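Local coordinates for galactan 1,3-beta-galactosidase (Phanerochaete chrysosporium, PDB 7BYS), which probably hydrolyses beta-1,3-galactan from the chain end, as an exo-acting family 43 glycoside hydrolase that also carries a calcium-containing carbohydrate-binding module, at residues N1-G6 and D288-N293. Numbering follows the deposited sequence. Where two conformers were deposited one is given.
Sequences NQIVSG and DVWSVN
Ile-3 packs on the indole of Trp-290. Its CB sits 3.6 Å from Trp-290 O, and the two side chains cross obliquely. At CB the chain forks. CG2 is anti to the backbone N and lies 3.6 Å from Trp-290 NE1, close to CE2. CG1 takes the other branch, beside the backbone N (chi1 -64°), passes Trp-290 O at 3.9 Å and runs on extended to CD1. That methyl stands over one face of the indole, 3.6 Å from the centroid of the six-membered ring, in a CH-pi contact. It also touches Val-292 CG1. Trp-272 and Val-57 also touch the Ile-3 side chain, and Trp-272 O accepts the hydrogen bond from Trp-290 NE1.

The backbones of Ile-3 and Trp-290 form a single antiparallel bridge, a hydrogen-bonded pair. Ile-3 N to Trp-290 O is short and nearly straight (2.7 Å, 175°); Trp-290 N to Ile-3 O is longer, with the N-H above the carbonyl plane. The N-terminal segment is joined to strand 290-293 by this bridge; the strand also pairs with strand 298-301. This pairing sits between the two domains: Trp-272 belongs to strand 269-276 of the catalytic beta-propeller, while Trp-354 of the binding module touches Gln-2, Val-4 and Val-289.

Asn-1 is gripped twice. Its backbone O accepts a very short hydrogen bond from Ser-291 OG, modelled at 2.4 Å; Ser-291 has two conformers. With CG anti to the backbone N, OD1 accepts a nearly straight hydrogen bond from Val-292 N at 3.0 Å, the donor above the carbonyl plane. At the far end, one water donates to both Ser-5 O and Asp-288 O.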
ATOM      1  N   ASN A   1      14.951   4.109  11.359  1.00 40.93           N
ATOM      2  CA  ASN A   1      14.440   3.395  10.196  1.00 36.61           C
ATOM      3  C   ASN A   1      13.373   2.382  10.601  1.00 30.17           C
ATOM      4  O   ASN A   1      13.682   1.222  10.869  1.00 31.67           O
ATOM      5  CB  ASN A   1      15.585   2.685   9.466  1.00 40.32           C
ATOM      6  CG  ASN A   1      15.172   2.149   8.104  1.00 29.12           C
ATOM      7  OD1 ASN A   1      14.366   1.219   8.006  1.00 24.57           O
ATOM      8  ND2 ASN A   1      15.731   2.730   7.044  1.00 32.19           N
ATOM      9  N   GLN A   2      12.115   2.818  10.665  1.00 20.89           N
ATOM     10  CA  GLN A   2      11.001   1.924  10.952  1.00 20.79           C
ATOM     11  C   GLN A   2       9.914   2.154   9.913  1.00 15.70           C
ATOM     12  O   GLN A   2       9.435   3.283   9.755  1.00 16.66           O
ATOM     13  CB  GLN A   2      10.442   2.175  12.355  1.00 21.63           C
ATOM     14  CG  GLN A   2      11.268   1.577  13.484  0.63 23.04           C
ATOM     15  CD  GLN A   2      10.795   2.045  14.846  0.63 22.20           C
ATOM     16  OE1 GLN A   2      10.368   3.188  15.005  0.63 25.15           O
ATOM     17  NE2 GLN A   2      10.864   1.161  15.835  0.63 27.24           N
ATOM     18  N   ILE A   3       9.535   1.091   9.212  1.00 13.26           N
ATOM     19  CA  ILE A   3       8.413   1.107   8.275  1.00 11.31           C
ATOM     20  C   ILE A   3       7.219   0.509   9.000  1.00  8.85           C
ATOM     21  O   ILE A   3       7.231  -0.673   9.352  1.00 10.29           O
ATOM     22  CB  ILE A   3       8.741   0.300   7.011  1.00 11.79           C
ATOM     23  CG1 ILE A   3       9.908   0.957   6.272  1.00 16.17           C
ATOM     24  CG2 ILE A   3       7.505   0.189   6.104  1.00 11.15           C
ATOM     25  CD1 ILE A   3      10.399   0.158   5.105  1.00 15.22           C
ATOM     26  N   VAL A   4       6.180   1.317   9.205  1.00  9.97           N
ATOM     27  CA  VAL A   4       5.087   0.980  10.111  1.00  9.70           C
ATOM     28  C   VAL A   4       3.777   1.108   9.330  1.00  9.24           C
ATOM     29  O   VAL A   4       3.194   2.190   9.212  1.00 10.60           O
ATOM     30  CB  VAL A   4       5.091   1.852  11.367  1.00  8.85           C
ATOM     31  CG1 VAL A   4       4.013   1.383  12.321  1.00 12.73           C
ATOM     32  CG2 VAL A   4       6.469   1.791  12.026  1.00 12.32           C
ATOM     33  N   SER A   5       3.316  -0.002   8.762  1.00 10.19           N
ATOM     34  CA  SER A   5       2.174   0.027   7.857  1.00  9.23           C
ATOM     35  C   SER A   5       0.902   0.419   8.598  1.00  9.55           C
ATOM     36  O   SER A   5       0.556  -0.166   9.628  1.00 10.63           O
ATOM     37  CB  SER A   5       1.993  -1.348   7.229  1.00  9.52           C
ATOM     38  OG  SER A   5       3.011  -1.561   6.267  1.00 10.83           O
ATOM     39  N   GLY A   6       0.176   1.381   8.049  1.00  9.20           N
ATOM     40  CA  GLY A   6      -1.044   1.867   8.636  1.00 12.07           C
ATOM     41  C   GLY A   6      -0.890   3.180   9.367  1.00 11.09           C
ATOM     42  O   GLY A   6      -1.888   3.872   9.586  1.00 14.76           O
ATOM     43  N   ASP A 288       4.553  -5.688  11.576  1.00 10.07           N
ATOM     44  CA  ASP A 288       3.973  -4.408  11.969  1.00  9.97           C
ATOM     45  C   ASP A 288       5.016  -3.302  11.959  1.00  8.04           C
ATOM     46  O   ASP A 288       4.699  -2.150  11.644  1.00  9.00           O
ATOM     47  CB  ASP A 288       3.389  -4.491  13.386  1.00 10.24           C
ATOM     48  CG  ASP A 288       2.290  -5.539  13.530  1.00 11.77           C
ATOM     49  OD1 ASP A 288       1.376  -5.587  12.681  1.00 12.33           O
ATOM     50  OD2 ASP A 288       2.324  -6.302  14.518  1.00 11.91           O
ATOM     51  N   VAL A 289       6.262  -3.644  12.288  1.00 10.25           N
ATOM     52  CA  VAL A 289       7.378  -2.709  12.350  1.00 10.77           C
ATOM     53  C   VAL A 289       8.583  -3.425  11.758  1.00 11.23           C
ATOM     54  O   VAL A 289       8.979  -4.487  12.246  1.00 10.73           O
ATOM     55  CB  VAL A 289       7.675  -2.298  13.804  1.00 11.24           C
ATOM     56  CG1 VAL A 289       8.836  -1.322  13.860  1.00 13.36           C
ATOM     57  CG2 VAL A 289       6.440  -1.685  14.468  1.00 11.35           C
ATOM     58  N   TRP A 290       9.161  -2.869  10.701  1.00  9.83           N
ATOM     59  CA  TRP A 290      10.355  -3.473  10.130  1.00 10.96           C
ATOM     60  C   TRP A 290      11.279  -2.387   9.615  1.00 10.99           C
ATOM     61  O   TRP A 290      10.876  -1.244   9.403  1.00 12.01           O
ATOM     62  CB  TRP A 290      10.041  -4.515   9.037  1.00  8.11           C
ATOM     63  CG  TRP A 290       9.256  -4.013   7.867  1.00  9.21           C
ATOM     64  CD1 TRP A 290       7.917  -3.752   7.830  1.00  9.83           C
ATOM     65  CD2 TRP A 290       9.750  -3.781   6.541  1.00  8.71           C
ATOM     66  NE1 TRP A 290       7.551  -3.344   6.568  1.00  8.99           N
ATOM     67  CE2 TRP A 290       8.657  -3.356   5.755  1.00  9.61           C
ATOM     68  CE3 TRP A 290      11.009  -3.868   5.948  1.00  9.47           C
ATOM     69  CZ2 TRP A 290       8.791  -3.026   4.405  1.00 11.14           C
ATOM     70  CZ3 TRP A 290      11.144  -3.534   4.605  1.00 11.53           C
ATOM     71  CH2 TRP A 290      10.045  -3.130   3.847  1.00  9.74           C
ATOM     72  N   SER A 291      12.542  -2.758   9.425  1.00 12.43           N
ATOM     73  CA  SER A 291      13.561  -1.844   8.932  1.00 12.77           C
ATOM     74  C   SER A 291      14.105  -2.371   7.616  1.00 11.70           C
ATOM     75  O   SER A 291      14.111  -3.579   7.368  1.00 10.60           O
ATOM     76  CB  SER A 291      14.707  -1.712   9.936  0.41 16.08           C
ATOM     77  OG  SER A 291      14.250  -1.100  11.126  0.41 16.19           O
ATOM     78  N   VAL A 292      14.572  -1.458   6.774  1.00 12.45           N
ATOM     79  CA  VAL A 292      15.062  -1.803   5.450  1.00 13.80           C
ATOM     80  C   VAL A 292      16.466  -1.241   5.289  1.00 12.90           C
ATOM     81  O   VAL A 292      16.771  -0.151   5.784  1.00 13.75           O
ATOM     82  CB  VAL A 292      14.111  -1.298   4.336  1.00 11.66           C
ATOM     83  CG1 VAL A 292      14.092   0.231   4.259  1.00 11.79           C
ATOM     84  CG2 VAL A 292      14.495  -1.903   2.998  1.00 14.36           C
ATOM     85  N   ASN A 293      17.323  -1.995   4.615  1.00 13.88           N
ATOM     86  CA  ASN A 293      18.657  -1.536   4.230  1.00 14.62           C
ATOM     87  C   ASN A 293      18.690  -1.704   2.720  1.00 12.21           C
ATOM     88  O   ASN A 293      19.004  -2.783   2.212  1.00 14.17           O
ATOM     89  CB  ASN A 293      19.777  -2.329   4.898  1.00 15.57           C
ATOM     90  CG  ASN A 293      21.169  -1.775   4.562  1.00 19.41           C
ATOM     91  OD1 ASN A 293      21.360  -1.089   3.550  1.00 15.64           O
ATOM     92  ND2 ASN A 293      22.149  -2.088   5.406  1.00 20.49           N
TER
HETATM   93  O   HOH W   1       1.946  -1.873  11.237  1.00 11.54           O